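Local atomic coordinates of pyroglutatmate porin OpdO (Pseudomonas aeruginosa, PDB entry 3SZV), a protein that probably forms a beta-barrel channel through the bacterial outer membrane that lets small carboxylates such as pyroglutamate pass. Residues H24-L29 and L55-S60; E144-A149 and D167-N172; F299-D304 and R375-R380; M332-S337 and E353-L358. One frame throughout, in Å; residues are numbered along the deposited sequence.

Contact 1. Residues H24-L29 and L55-S60; sequences HASLEL and LLRLES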
loop_
_atom_site.group_PDB
_atom_site.type_symbol
_atom_site.label_atom_id
_atom_site.label_comp_id
_atom_site.label_asym_id
_atom_site.label_seq_id
_atom_site.Cartn_x
_atom_site.Cartn_y
_atom_site.Cartn_z
ATOM N N HIS A 24 -1.966 2.990 -23.701
ATOM C CA HIS A 24 -3.255 3.346 -23.125
ATOM C C HIS A 24 -3.036 4.477 -22.132
ATOM O O HIS A 24 -1.928 4.684 -21.643
ATOM C CB HIS A 24 -3.898 2.152 -22.424
ATOM C CG HIS A 24 -4.208 1.022 -23.352
ATOM N ND1 HIS A 24 -5.198 1.101 -24.309
ATOM C CD2 HIS A 24 -3.644 -0.200 -23.491
ATOM C CE1 HIS A 24 -5.236 -0.029 -24.991
ATOM N NE2 HIS A 24 -4.305 -0.836 -24.515
ATOM N N ALA A 25 -4.097 5.213 -21.843
ATOM C CA ALA A 25 -3.999 6.373 -20.977
ATOM C C ALA A 25 -5.315 6.586 -20.246
ATOM O O ALA A 25 -6.392 6.264 -20.754
ATOM C CB ALA A 25 -3.615 7.626 -21.781
ATOM N N SER A 26 -5.221 7.121 -19.038
ATOM C CA SER A 26 -6.411 7.400 -18.260
ATOM C C SER A 26 -6.257 8.699 -17.487
ATOM O O SER A 26 -5.144 9.163 -17.219
ATOM C CB SER A 26 -6.692 6.253 -17.284
ATOM O OG SER A 26 -5.659 6.155 -16.316
ATOM N N LEU A 27 -7.385 9.288 -17.122
ATOM C CA LEU A 27 -7.376 10.472 -16.277
ATOM C C LEU A 27 -8.260 10.220 -15.076
ATOM O O LEU A 27 -9.416 9.812 -15.223
ATOM C CB LEU A 27 -7.892 11.685 -17.047
ATOM C CG LEU A 27 -8.068 12.956 -16.218
ATOM C CD1 LEU A 27 -6.735 13.420 -15.669
ATOM C CD2 LEU A 27 -8.715 14.047 -17.064
ATOM N N GLU A 28 -7.713 10.446 -13.891
ATOM C CA GLU A 28 -8.501 10.320 -12.672
ATOM C C GLU A 28 -8.664 11.675 -11.992
ATOM O O GLU A 28 -7.710 12.449 -11.881
ATOM C CB GLU A 28 -7.883 9.311 -11.694
ATOM C CG GLU A 28 -8.696 9.188 -10.409
ATOM C CD GLU A 28 -8.053 8.278 -9.385
ATOM O OE1 GLU A 28 -6.973 7.715 -9.669
ATOM O OE2 GLU A 28 -8.631 8.130 -8.290
ATOM N N LEU A 29 -9.888 11.963 -11.553
ATOM C CA LEU A 29 -10.164 13.161 -10.772
ATOM C C LEU A 29 -10.454 12.723 -9.351
ATOM O O LEU A 29 -11.196 11.767 -9.137
ATOM C CB LEU A 29 -11.386 13.892 -11.322
ATOM C CG LEU A 29 -11.205 14.870 -12.490
ATOM C CD1 LEU A 29 -10.231 14.354 -13.537
ATOM C CD2 LEU A 29 -12.558 15.199 -13.118
ATOM N N LEU A 55 -4.909 13.003 -11.894
ATOM C CA LEU A 55 -3.891 11.989 -12.108
ATOM C C LEU A 55 -3.975 11.506 -13.547
ATOM O O LEU A 55 -4.961 10.882 -13.940
ATOM C CB LEU A 55 -4.095 10.819 -11.154
ATOM C CG LEU A 55 -4.100 11.165 -9.660
ATOM C CD1 LEU A 55 -5.475 11.614 -9.156
ATOM C CD2 LEU A 55 -3.632 9.947 -8.885
ATOM N N LEU A 56 -2.947 11.807 -14.333
ATOM C CA LEU A 56 -2.888 11.370 -15.723
ATOM C C LEU A 56 -1.897 10.217 -15.811
ATOM O O LEU A 56 -0.732 10.368 -15.451
ATOM C CB LEU A 56 -2.427 12.523 -16.608
ATOM C CG LEU A 56 -2.290 12.199 -18.094
ATOM C CD1 LEU A 56 -3.664 12.016 -18.733
ATOM C CD2 LEU A 56 -1.522 13.305 -18.806
ATOM N N ARG A 57 -2.368 9.062 -16.267
ATOM C CA ARG A 57 -1.529 7.873 -16.380
ATOM C C ARG A 57 -1.366 7.474 -17.844
ATOM O O ARG A 57 -2.353 7.294 -18.550
ATOM C CB ARG A 57 -2.152 6.714 -15.596
ATOM C CG ARG A 57 -2.204 6.922 -14.079
ATOM C CD ARG A 57 -2.995 5.803 -13.394
ATOM N NE ARG A 57 -2.986 5.898 -11.930
ATOM C CZ ARG A 57 -3.961 6.429 -11.193
ATOM N NH1 ARG A 57 -5.049 6.933 -11.768
ATOM N NH2 ARG A 57 -3.847 6.453 -9.871
ATOM N N LEU A 58 -0.124 7.362 -18.306
ATOM C CA LEU A 58 0.139 6.846 -19.641
ATOM C C LEU A 58 1.006 5.603 -19.524
ATOM O O LEU A 58 2.011 5.604 -18.813
ATOM C CB LEU A 58 0.837 7.874 -20.525
ATOM C CG LEU A 58 1.241 7.298 -21.889
ATOM C CD1 LEU A 58 0.674 8.122 -23.043
ATOM C CD2 LEU A 58 2.756 7.156 -22.009
ATOM N N GLU A 59 0.598 4.534 -20.201
ATOM C CA GLU A 59 1.398 3.321 -20.268
ATOM C C GLU A 59 1.655 2.975 -21.725
ATOM O O GLU A 59 0.718 2.668 -22.466
ATOM C CB GLU A 59 0.680 2.151 -19.596
ATOM C CG GLU A 59 0.757 2.162 -18.085
ATOM C CD GLU A 59 0.434 0.805 -17.484
ATOM O OE1 GLU A 59 -0.264 0.004 -18.144
ATOM O OE2 GLU A 59 0.892 0.536 -16.353
ATOM N N SER A 60 2.913 3.027 -22.154
ATOM C CA SER A 60 3.216 2.744 -23.553
ATOM C C SER A 60 3.121 1.261 -23.831
ATOM O O SER A 60 3.078 0.432 -22.910
ATOM C CB SER A 60 4.620 3.226 -23.947
ATOM O OG SER A 60 5.617 2.312 -23.499
HETATM O O HOH W 1 -5.323 8.024 -14.189
#
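Glu28 and Arg57 cross obliquely on one face of an antiparallel strand pair, their carboxylate and guanidinium planes only 26° apart. Arg57 NH1 donates to Glu28 OE1 at 3.0 Å, with the oxygen in the guanidinium plane and offering its anti lone pair; NH2 adds a weak second bond to the same atom. Arg57 CG stands anti to the carbonyl carbon (chi1 -66°), and the chain stays extended as far as NE, giving it the length to pass its direct partner Ser26 and meet Glu28 on the diagonal. The second oxygen, Glu28 OE2, is held by Arg30 and Ser395, so both oxygens of the carboxylate are engaged. Ser26 is short enough to lie beside the arginine stem, OG 3.6 Å from Arg57 CB, and one water joins Ser26 OG, Arg57 NH1 and Leu55 O. The other face carries Ala25, Leu27, Leu56 and Leu58, apolar residues suited to a membrane; Leu27 CD1 comes to 4.5 Å from Leu56 CB, and a detergent molecule touches Leu56. The pair belongs to the hairpin of strands 24-38 and 49-59: the first is flanked further by strand 387-399, which closes the barrel, and the second by strand 67-81.

Contact 2. Residues E144-A149 and D167-N172; sequences ELFRGA and DRNKLN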
loop_
_atom_site.group_PDB
_atom_site.type_symbol
_atom_site.label_atom_id
_atom_site.label_comp_id
_atom_site.label_asym_id
_atom_site.label_seq_id
_atom_site.Cartn_x
_atom_site.Cartn_y
_atom_site.Cartn_z
ATOM N N GLU A 144 1.955 8.325 -3.122
ATOM C CA GLU A 144 3.385 8.262 -2.862
ATOM C C GLU A 144 4.093 7.629 -4.078
ATOM O O GLU A 144 3.557 6.715 -4.711
ATOM C CB GLU A 144 3.639 7.420 -1.606
ATOM C CG GLU A 144 5.108 7.296 -1.206
ATOM C CD GLU A 144 5.322 6.395 -0.005
ATOM O OE1 GLU A 144 4.472 5.533 0.256
ATOM O OE2 GLU A 144 6.347 6.561 0.696
ATOM N N LEU A 145 5.293 8.110 -4.405
ATOM C CA LEU A 145 6.122 7.487 -5.439
ATOM C C LEU A 145 7.494 7.209 -4.857
ATOM O O LEU A 145 7.961 7.927 -3.961
ATOM C CB LEU A 145 6.287 8.403 -6.662
ATOM C CG LEU A 145 5.017 8.774 -7.411
ATOM C CD1 LEU A 145 5.324 9.810 -8.478
ATOM C CD2 LEU A 145 4.391 7.534 -8.018
ATOM N N PHE A 146 8.136 6.156 -5.342
ATOM C CA PHE A 146 9.549 5.946 -5.068
ATOM C C PHE A 146 10.334 6.176 -6.344
ATOM O O PHE A 146 9.811 6.000 -7.450
ATOM C CB PHE A 146 9.809 4.519 -4.574
ATOM C CG PHE A 146 9.041 4.155 -3.346
ATOM C CD1 PHE A 146 8.122 3.113 -3.364
ATOM C CD2 PHE A 146 9.252 4.847 -2.162
ATOM C CE1 PHE A 146 7.415 2.762 -2.214
ATOM C CE2 PHE A 146 8.542 4.497 -0.992
ATOM C CZ PHE A 146 7.620 3.457 -1.042
ATOM N N ARG A 147 11.585 6.586 -6.196
ATOM C CA ARG A 147 12.508 6.622 -7.320
ATOM C C ARG A 147 13.395 5.394 -7.229
ATOM O O ARG A 147 13.982 5.120 -6.180
ATOM C CB ARG A 147 13.367 7.889 -7.291
ATOM C CG ARG A 147 14.131 8.108 -8.601
ATOM C CD ARG A 147 14.966 9.372 -8.577
ATOM N NE ARG A 147 16.279 9.127 -7.977
ATOM C CZ ARG A 147 17.334 9.909 -8.178
ATOM N NH1 ARG A 147 17.226 10.990 -8.951
ATOM N NH2 ARG A 147 18.496 9.601 -7.619
ATOM N N GLY A 148 13.497 4.641 -8.314
ATOM C CA GLY A 148 14.383 3.493 -8.289
ATOM C C GLY A 148 14.185 2.540 -9.443
ATOM O O GLY A 148 13.643 2.908 -10.488
ATOM N N ALA A 149 14.633 1.306 -9.241
ATOM C CA ALA A 149 14.489 0.258 -10.233
ATOM C C ALA A 149 13.786 -0.923 -9.589
ATOM O O ALA A 149 14.096 -1.299 -8.447
ATOM C CB ALA A 149 15.855 -0.154 -10.775
ATOM N N ASP A 167 16.009 4.832 -4.203
ATOM C CA ASP A 167 16.847 5.831 -3.564
ATOM C C ASP A 167 16.151 7.121 -3.155
ATOM O O ASP A 167 16.787 8.005 -2.591
ATOM C CB ASP A 167 18.141 6.093 -4.345
ATOM C CG ASP A 167 17.912 6.794 -5.658
ATOM O OD1 ASP A 167 16.752 7.146 -5.969
ATOM O OD2 ASP A 167 18.927 7.021 -6.364
ATOM N N ARG A 168 14.853 7.222 -3.427
ATOM C CA ARG A 168 14.080 8.393 -3.001
ATOM C C ARG A 168 12.649 8.021 -2.686
ATOM O O ARG A 168 12.111 7.057 -3.243
ATOM C CB ARG A 168 14.021 9.470 -4.090
ATOM C CG ARG A 168 15.365 9.948 -4.624
ATOM C CD ARG A 168 16.041 10.923 -3.687
ATOM N NE ARG A 168 17.197 11.535 -4.334
ATOM C CZ ARG A 168 18.429 11.037 -4.291
ATOM N NH1 ARG A 168 18.677 9.919 -3.620
ATOM N NH2 ARG A 168 19.420 11.665 -4.917
ATOM N N ASN A 169 12.033 8.852 -1.842
ATOM C CA ASN A 169 10.631 8.767 -1.454
ATOM C C ASN A 169 9.983 10.105 -1.793
ATOM O O ASN A 169 10.451 11.147 -1.337
ATOM C CB ASN A 169 10.591 8.546 0.064
ATOM C CG ASN A 169 9.226 8.120 0.605
ATOM O OD1 ASN A 169 9.113 7.821 1.809
ATOM N ND2 ASN A 169 8.210 8.079 -0.236
ATOM N N LYS A 170 8.930 10.091 -2.606
ATOM C CA LYS A 170 8.099 11.283 -2.753
ATOM C C LYS A 170 6.836 11.065 -1.942
ATOM O O LYS A 170 5.974 10.278 -2.330
ATOM C CB LYS A 170 7.728 11.559 -4.212
ATOM C CG LYS A 170 6.906 12.861 -4.368
ATOM C CD LYS A 170 6.002 12.857 -5.598
ATOM C CE LYS A 170 4.833 11.884 -5.452
ATOM N NZ LYS A 170 3.840 12.320 -4.423
ATOM N N LEU A 171 6.741 11.729 -0.797
ATOM C CA LEU A 171 5.572 11.555 0.048
ATOM C C LEU A 171 4.306 11.900 -0.724
ATOM O O LEU A 171 4.322 12.724 -1.651
ATOM C CB LEU A 171 5.673 12.424 1.298
ATOM C CG LEU A 171 6.897 12.168 2.178
ATOM C CD1 LEU A 171 6.908 13.148 3.351
ATOM C CD2 LEU A 171 6.940 10.732 2.687
ATOM N N ASN A 172 3.199 11.272 -0.345
ATOM C CA ASN A 172 1.937 11.541 -1.015
ATOM C C ASN A 172 1.613 13.030 -1.134
ATOM O O ASN A 172 1.098 13.469 -2.156
ATOM C CB ASN A 172 0.775 10.751 -0.379
ATOM C CG ASN A 172 0.736 10.856 1.134
ATOM O OD1 ASN A 172 1.246 11.806 1.724
ATOM N ND2 ASN A 172 0.110 9.870 1.771
#
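Arg147 faces both Asp167 and Arg168 across an antiparallel pair, a classic beta bulge in strand 159-170 of the porin barrel. The arginine side chain shows how the extra residue is used. Arg147 CB rests 3.6 Å from Arg168 CB, the two stems lying side by side and pointing the same way. CG and CD run past Asp167 OD1, and CD also nears Arg168 CG. A bend at chi3 (86°) then sets Arg147 NE, which donates to Asp167 OD1 at 2.9 Å on the syn lone pair of that oxygen. Arg147 NH2 completes a side-on, two-nitrogen grip by reaching Asp167 OD2 at 2.9 Å, 33° out of the carboxylate plane. The same Arg147 NH2 sits 3.5 Å above one face of the Arg168 guanidinium, toward its rim, with the two planes 25° apart. The negative Asp167 carboxylate probably eases this stacking of like charges; separately, Asp167 O accepts a bond from Arg168 NH1. The chain turns a corner at Gly148. Toward the other end, Asn169 ND2 donates to the anti lone pair of Glu144 OE2, while Glu144 OE1 is bound by Asn137 N. Lys170 NZ reaches Leu171 O at 2.8 Å and also bonds Pro143, Ser174 and Tyr106. On the way, the bent lysine chain lays Lys170 CE against Leu145, 3.7 Å from both Leu145 CG and Leu145 CD1.

Contact 3. Residues F299-D304 and R375-R380; sequences FIQIGD and RNATVR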
loop_
_atom_site.group_PDB
_atom_site.type_symbol
_atom_site.label_atom_id
_atom_site.label_comp_id
_atom_site.label_asym_id
_atom_site.label_seq_id
_atom_site.Cartn_x
_atom_site.Cartn_y
_atom_site.Cartn_z
ATOM N N PHE A 299 -2.899 -3.072 10.531
ATOM C CA PHE A 299 -2.727 -1.699 10.055
ATOM C C PHE A 299 -4.016 -1.279 9.359
ATOM O O PHE A 299 -4.436 -1.900 8.373
ATOM C CB PHE A 299 -1.529 -1.620 9.093
ATOM C CG PHE A 299 -1.506 -0.401 8.199
ATOM C CD1 PHE A 299 -1.431 0.879 8.727
ATOM C CD2 PHE A 299 -1.486 -0.556 6.823
ATOM C CE1 PHE A 299 -1.381 1.999 7.880
ATOM C CE2 PHE A 299 -1.430 0.552 5.979
ATOM C CZ PHE A 299 -1.377 1.824 6.512
ATOM N N ILE A 300 -4.640 -0.237 9.895
ATOM C CA ILE A 300 -5.954 0.201 9.442
ATOM C C ILE A 300 -5.957 1.702 9.118
ATOM O O ILE A 300 -4.937 2.211 8.636
ATOM C CB ILE A 300 -7.053 -0.258 10.428
ATOM C CG1 ILE A 300 -6.803 0.257 11.849
ATOM C CG2 ILE A 300 -7.141 -1.777 10.424
ATOM C CD1 ILE A 300 -8.036 0.119 12.740
ATOM N N GLN A 301 -7.068 2.412 9.332
ATOM C CA GLN A 301 -7.169 3.760 8.773
ATOM C C GLN A 301 -6.131 4.707 9.347
ATOM O O GLN A 301 -5.462 5.440 8.608
ATOM C CB GLN A 301 -8.574 4.340 8.955
ATOM C CG GLN A 301 -8.740 5.730 8.360
ATOM C CD GLN A 301 -10.189 6.199 8.357
ATOM O OE1 GLN A 301 -11.120 5.397 8.258
ATOM N NE2 GLN A 301 -10.388 7.508 8.469
ATOM N N ILE A 302 -5.995 4.695 10.662
ATOM C CA ILE A 302 -5.052 5.594 11.316
ATOM C C ILE A 302 -3.829 4.839 11.829
ATOM O O ILE A 302 -2.689 5.102 11.411
ATOM C CB ILE A 302 -5.719 6.371 12.458
ATOM C CG1 ILE A 302 -6.878 7.217 11.908
ATOM C CG2 ILE A 302 -4.698 7.264 13.178
ATOM C CD1 ILE A 302 -7.664 7.966 12.958
ATOM N N GLY A 303 -4.061 3.874 12.705
ATOM C CA GLY A 303 -2.961 3.219 13.390
ATOM C C GLY A 303 -2.428 1.946 12.768
ATOM O O GLY A 303 -3.127 1.249 12.012
ATOM N N ASP A 304 -1.174 1.640 13.080
ATOM C CA ASP A 304 -0.550 0.419 12.600
ATOM C C ASP A 304 -0.510 -0.697 13.646
ATOM O O ASP A 304 -0.209 -1.851 13.317
ATOM C CB ASP A 304 0.854 0.683 12.021
ATOM C CG ASP A 304 1.819 1.251 13.031
ATOM O OD1 ASP A 304 1.521 1.245 14.255
ATOM O OD2 ASP A 304 2.910 1.692 12.598
ATOM N N ARG A 375 -14.998 7.603 4.985
ATOM C CA ARG A 375 -14.227 6.783 5.911
ATOM C C ARG A 375 -14.179 7.476 7.265
ATOM O O ARG A 375 -13.632 8.571 7.395
ATOM C CB ARG A 375 -12.801 6.568 5.392
ATOM C CG ARG A 375 -12.745 6.056 3.952
ATOM C CD ARG A 375 -11.314 5.725 3.526
ATOM N NE ARG A 375 -10.761 4.658 4.350
ATOM C CZ ARG A 375 -9.476 4.530 4.674
ATOM N NH1 ARG A 375 -8.574 5.411 4.245
ATOM N NH2 ARG A 375 -9.087 3.524 5.453
ATOM N N ASN A 376 -14.756 6.839 8.277
ATOM C CA ASN A 376 -14.833 7.434 9.594
ATOM C C ASN A 376 -14.022 6.592 10.571
ATOM O O ASN A 376 -14.124 5.366 10.573
ATOM C CB ASN A 376 -16.310 7.514 10.006
ATOM C CG ASN A 376 -16.504 7.842 11.469
ATOM O OD1 ASN A 376 -16.922 6.987 12.250
ATOM N ND2 ASN A 376 -16.213 9.080 11.850
ATOM N N ALA A 377 -13.188 7.240 11.375
ATOM C CA ALA A 377 -12.366 6.524 12.340
ATOM C C ALA A 377 -12.378 7.212 13.694
ATOM O O ALA A 377 -12.469 8.443 13.787
ATOM C CB ALA A 377 -10.945 6.403 11.841
ATOM N N THR A 378 -12.269 6.397 14.732
ATOM C CA THR A 378 -12.161 6.880 16.104
ATOM C C THR A 378 -11.010 6.132 16.748
ATOM O O THR A 378 -10.959 4.905 16.660
ATOM C CB THR A 378 -13.447 6.544 16.887
ATOM O OG1 THR A 378 -14.555 7.210 16.275
ATOM C CG2 THR A 378 -13.341 6.996 18.348
ATOM N N VAL A 379 -10.100 6.854 17.405
ATOM C CA VAL A 379 -8.999 6.225 18.115
ATOM C C VAL A 379 -9.018 6.706 19.556
ATOM O O VAL A 379 -9.144 7.907 19.794
ATOM C CB VAL A 379 -7.627 6.627 17.512
ATOM C CG1 VAL A 379 -6.486 6.100 18.375
ATOM C CG2 VAL A 379 -7.494 6.137 16.065
ATOM N N ARG A 380 -8.904 5.775 20.505
ATOM C CA ARG A 380 -8.750 6.118 21.924
ATOM C C ARG A 380 -7.538 5.385 22.466
ATOM O O ARG A 380 -7.367 4.193 22.233
ATOM C CB ARG A 380 -9.987 5.736 22.740
ATOM C CG ARG A 380 -11.267 6.432 22.297
ATOM C CD ARG A 380 -11.170 7.938 22.438
ATOM N NE ARG A 380 -12.415 8.596 22.037
ATOM C CZ ARG A 380 -12.586 9.305 20.923
ATOM N NH1 ARG A 380 -11.590 9.473 20.054
ATOM N NH2 ARG A 380 -13.763 9.852 20.671
HETATM O O HOH W 2 -11.309 2.854 7.146
HETATM O O HOH W 3 -5.918 5.469 5.770
#
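A water between Gln301 and Arg375 is gripped from several sides: it donates to Gln301 OE1 at 2.8 Å and accepts from Arg375 NH2 at 2.9 Å, while Asp357 and, weakly, Arg334 also bind it. A second water bridges the same two residues through the backbone of the glutamine, donating to Gln301 O at 2.9 Å and accepting from Arg375 NH1. The two residues thus share polar partners without a direct hydrogen bond between them. Their side chains slide past each other in opposite directions. Gln301 CG lies anti to the backbone N (chi1 -179°) and 3.6 Å above one face of the Arg375 guanidinium, offset toward the rim, and the amide and guanidinium planes stand 40° apart. Beyond it the extended chain brings Gln301 CD to 3.6 Å from Ala377 CB, a small methyl that lets the flat amide settle on the strand, and Gln301 NE2 is satisfied by Glu389. Alongside, Ile302 supplies the apolar part: Ile302 CD1 meets Val379 CG2 at 3.6 Å and Ala377 CB at 3.8 Å, the branched Ile302 and Val379 meeting beside the alanine methyl. Leu387 and Glu389 of the next strand also border Ile302. The long loop between strands 271-281 and 311-320 is thereby laid against the barrel wall at strand 371-381, an arrangement consistent with the inward-folded loops that narrow the channel in OprD-family porins.

Contact 4. Residues M332-S337 and E353-L358; sequences MSRYVS and ERNTDL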
loop_
_atom_site.group_PDB
_atom_site.type_symbol
_atom_site.label_atom_id
_atom_site.label_comp_id
_atom_site.label_asym_id
_atom_site.label_seq_id
_atom_site.Cartn_x
_atom_site.Cartn_y
_atom_site.Cartn_z
ATOM N N MET A 332 -18.126 -1.359 5.149
ATOM C CA MET A 332 -17.141 -2.075 5.948
ATOM C C MET A 332 -17.077 -1.454 7.338
ATOM O O MET A 332 -17.153 -0.230 7.478
ATOM C CB MET A 332 -15.765 -2.016 5.282
ATOM C CG MET A 332 -14.677 -2.774 6.057
ATOM S SD MET A 332 -13.870 -1.855 7.391
ATOM C CE MET A 332 -12.950 -0.659 6.438
ATOM N N SER A 333 -16.963 -2.282 8.370
ATOM C CA SER A 333 -16.628 -1.751 9.681
ATOM C C SER A 333 -15.623 -2.684 10.337
ATOM O O SER A 333 -15.700 -3.908 10.195
ATOM C CB SER A 333 -17.879 -1.575 10.542
ATOM O OG SER A 333 -17.620 -0.699 11.630
ATOM N N ARG A 334 -14.675 -2.111 11.061
ATOM C CA ARG A 334 -13.678 -2.932 11.728
ATOM C C ARG A 334 -13.269 -2.285 13.038
ATOM O O ARG A 334 -13.436 -1.082 13.232
ATOM C CB ARG A 334 -12.462 -3.171 10.827
ATOM C CG ARG A 334 -11.797 -1.898 10.353
ATOM C CD ARG A 334 -10.681 -2.170 9.357
ATOM N NE ARG A 334 -10.243 -0.909 8.785
ATOM C CZ ARG A 334 -9.521 -0.796 7.679
ATOM N NH1 ARG A 334 -9.097 -1.882 7.047
ATOM N NH2 ARG A 334 -9.195 0.403 7.214
ATOM N N TYR A 335 -12.747 -3.107 13.933
ATOM C CA TYR A 335 -12.355 -2.668 15.256
ATOM C C TYR A 335 -11.073 -3.400 15.604
ATOM O O TYR A 335 -10.970 -4.621 15.408
ATOM C CB TYR A 335 -13.453 -3.009 16.262
ATOM C CG TYR A 335 -13.118 -2.684 17.698
ATOM C CD1 TYR A 335 -12.639 -3.663 18.561
ATOM C CD2 TYR A 335 -13.308 -1.405 18.198
ATOM C CE1 TYR A 335 -12.352 -3.368 19.899
ATOM C CE2 TYR A 335 -13.026 -1.104 19.532
ATOM C CZ TYR A 335 -12.543 -2.089 20.359
ATOM O OH TYR A 335 -12.266 -1.771 21.678
ATOM N N VAL A 336 -10.095 -2.655 16.106
ATOM C CA VAL A 336 -8.840 -3.235 16.541
ATOM C C VAL A 336 -8.555 -2.758 17.957
ATOM O O VAL A 336 -8.676 -1.574 18.258
ATOM C CB VAL A 336 -7.685 -2.823 15.619
ATOM C CG1 VAL A 336 -6.383 -3.471 16.072
ATOM C CG2 VAL A 336 -7.988 -3.198 14.167
ATOM N N SER A 337 -8.212 -3.701 18.830
ATOM C CA SER A 337 -7.903 -3.391 20.226
ATOM C C SER A 337 -6.490 -3.852 20.544
ATOM O O SER A 337 -6.131 -5.004 20.307
ATOM C CB SER A 337 -8.912 -4.091 21.138
ATOM O OG SER A 337 -8.653 -3.827 22.511
ATOM N N GLU A 353 -9.150 1.284 18.018
ATOM C CA GLU A 353 -9.551 2.072 16.861
ATOM C C GLU A 353 -10.718 1.395 16.163
ATOM O O GLU A 353 -10.709 0.183 15.959
ATOM C CB GLU A 353 -8.375 2.245 15.892
ATOM C CG GLU A 353 -8.753 3.002 14.619
ATOM C CD GLU A 353 -7.575 3.273 13.688
ATOM O OE1 GLU A 353 -6.402 3.192 14.135
ATOM O OE2 GLU A 353 -7.824 3.556 12.492
ATOM N N ARG A 354 -11.726 2.189 15.830
ATOM C CA ARG A 354 -12.836 1.720 15.019
ATOM C C ARG A 354 -12.821 2.463 13.692
ATOM O O ARG A 354 -12.576 3.663 13.655
ATOM C CB ARG A 354 -14.170 1.977 15.723
ATOM C CG ARG A 354 -15.350 1.534 14.889
ATOM C CD ARG A 354 -16.628 2.305 15.204
ATOM N NE ARG A 354 -16.449 3.757 15.310
ATOM C CZ ARG A 354 -16.171 4.582 14.298
ATOM N NH1 ARG A 354 -15.995 4.127 13.058
ATOM N NH2 ARG A 354 -16.052 5.884 14.534
ATOM N N ASN A 355 -13.090 1.749 12.602
ATOM C CA ASN A 355 -13.230 2.367 11.284
ATOM C C ASN A 355 -14.541 1.942 10.662
ATOM O O ASN A 355 -14.957 0.793 10.820
ATOM C CB ASN A 355 -12.169 1.875 10.291
ATOM C CG ASN A 355 -10.735 2.193 10.683
ATOM O OD1 ASN A 355 -9.818 1.649 10.065
ATOM N ND2 ASN A 355 -10.513 3.071 11.667
ATOM N N THR A 356 -15.184 2.850 9.935
ATOM C CA THR A 356 -16.358 2.494 9.139
ATOM C C THR A 356 -16.251 3.169 7.788
ATOM O O THR A 356 -16.028 4.377 7.715
ATOM C CB THR A 356 -17.659 2.945 9.814
ATOM O OG1 THR A 356 -17.758 2.324 11.098
ATOM C CG2 THR A 356 -18.877 2.556 8.954
ATOM N N ASP A 357 -16.396 2.385 6.716
ATOM C CA ASP A 357 -16.352 2.908 5.355
ATOM C C ASP A 357 -17.699 2.677 4.692
ATOM O O ASP A 357 -18.198 1.555 4.681
ATOM C CB ASP A 357 -15.299 2.180 4.517
ATOM C CG ASP A 357 -13.873 2.583 4.854
ATOM O OD1 ASP A 357 -13.671 3.395 5.776
ATOM O OD2 ASP A 357 -12.954 2.059 4.185
ATOM N N LEU A 358 -18.277 3.731 4.123
ATOM C CA LEU A 358 -19.505 3.620 3.352
ATOM C C LEU A 358 -19.190 4.178 1.982
ATOM O O LEU A 358 -18.626 5.263 1.864
ATOM C CB LEU A 358 -20.609 4.465 3.986
ATOM C CG LEU A 358 -21.917 3.800 4.413
ATOM C CD1 LEU A 358 -22.925 4.871 4.792
ATOM C CD2 LEU A 358 -22.465 2.913 3.309
HETATM O O HOH W 2 -11.309 2.854 7.146
#
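Met332 with Asp357, Arg334 with Asn355 and Val336 with Glu353 are the hydrogen-bonded pairs of this antiparallel contact, giving six backbone bonds of 2.8 to 3.0 Å from N to O. Among side-chain bonds, Arg334 NE donates to Asn355 OD1 at 2.9 Å, with the oxygen tilted 21° from the guanidinium plane; NH2 adds a weak bond, and the guanidinium and amide planes stand 69° apart. Asparagine suits this place because it gives and takes: OD1 also receives Gln301 N, while Asn355 ND2 donates nearly straight (174°) to Glu353 OE2 at 2.9 Å. Glu353 in turn receives Ile302 N and Gly303 N on its two oxygens. On the other face the hydroxyls Ser333 OG and Thr356 OG1 are hydrogen-bonded at 3.1 Å. Van der Waals contact comes from flexible Met332, bent at chi2 and chi3: Met332 CE lies 3.5 Å from Asp357 OD2 across the strands and also covers a guanidinium face of Arg334 in its own strand. The two strands form the hairpin 329-343 and 346-361, bordered by strand 311-320, where Trp313 meets the Tyr335 ring, and by strand 371-381; Ile300, from the loop between strands 271-281 and 311-320, rests on Arg334, Glu353 and Asn355.

From the N terminus, contact 1 closes first, zipping the hairpin of strands 24-38 and 49-59 beside the seam where the last strand, 387-399, returns to the first. Contact 2 follows in series, pairing the short strand 145-147 with 159-170; its centre lies about 19 Å from that of contact 1. Contact 3 then spans the widest stretch of chain, bringing the loop 299-304 against strand 371-381, and contact 4, a local hairpin pairing, is nested inside the loop it closes. These last two touch, their centres about 7 Å apart, sharing one water and joined strand to strand by Thr356 N and Asn376 O. Contacts 2 and 4 lie on opposite sides of the chain's centre.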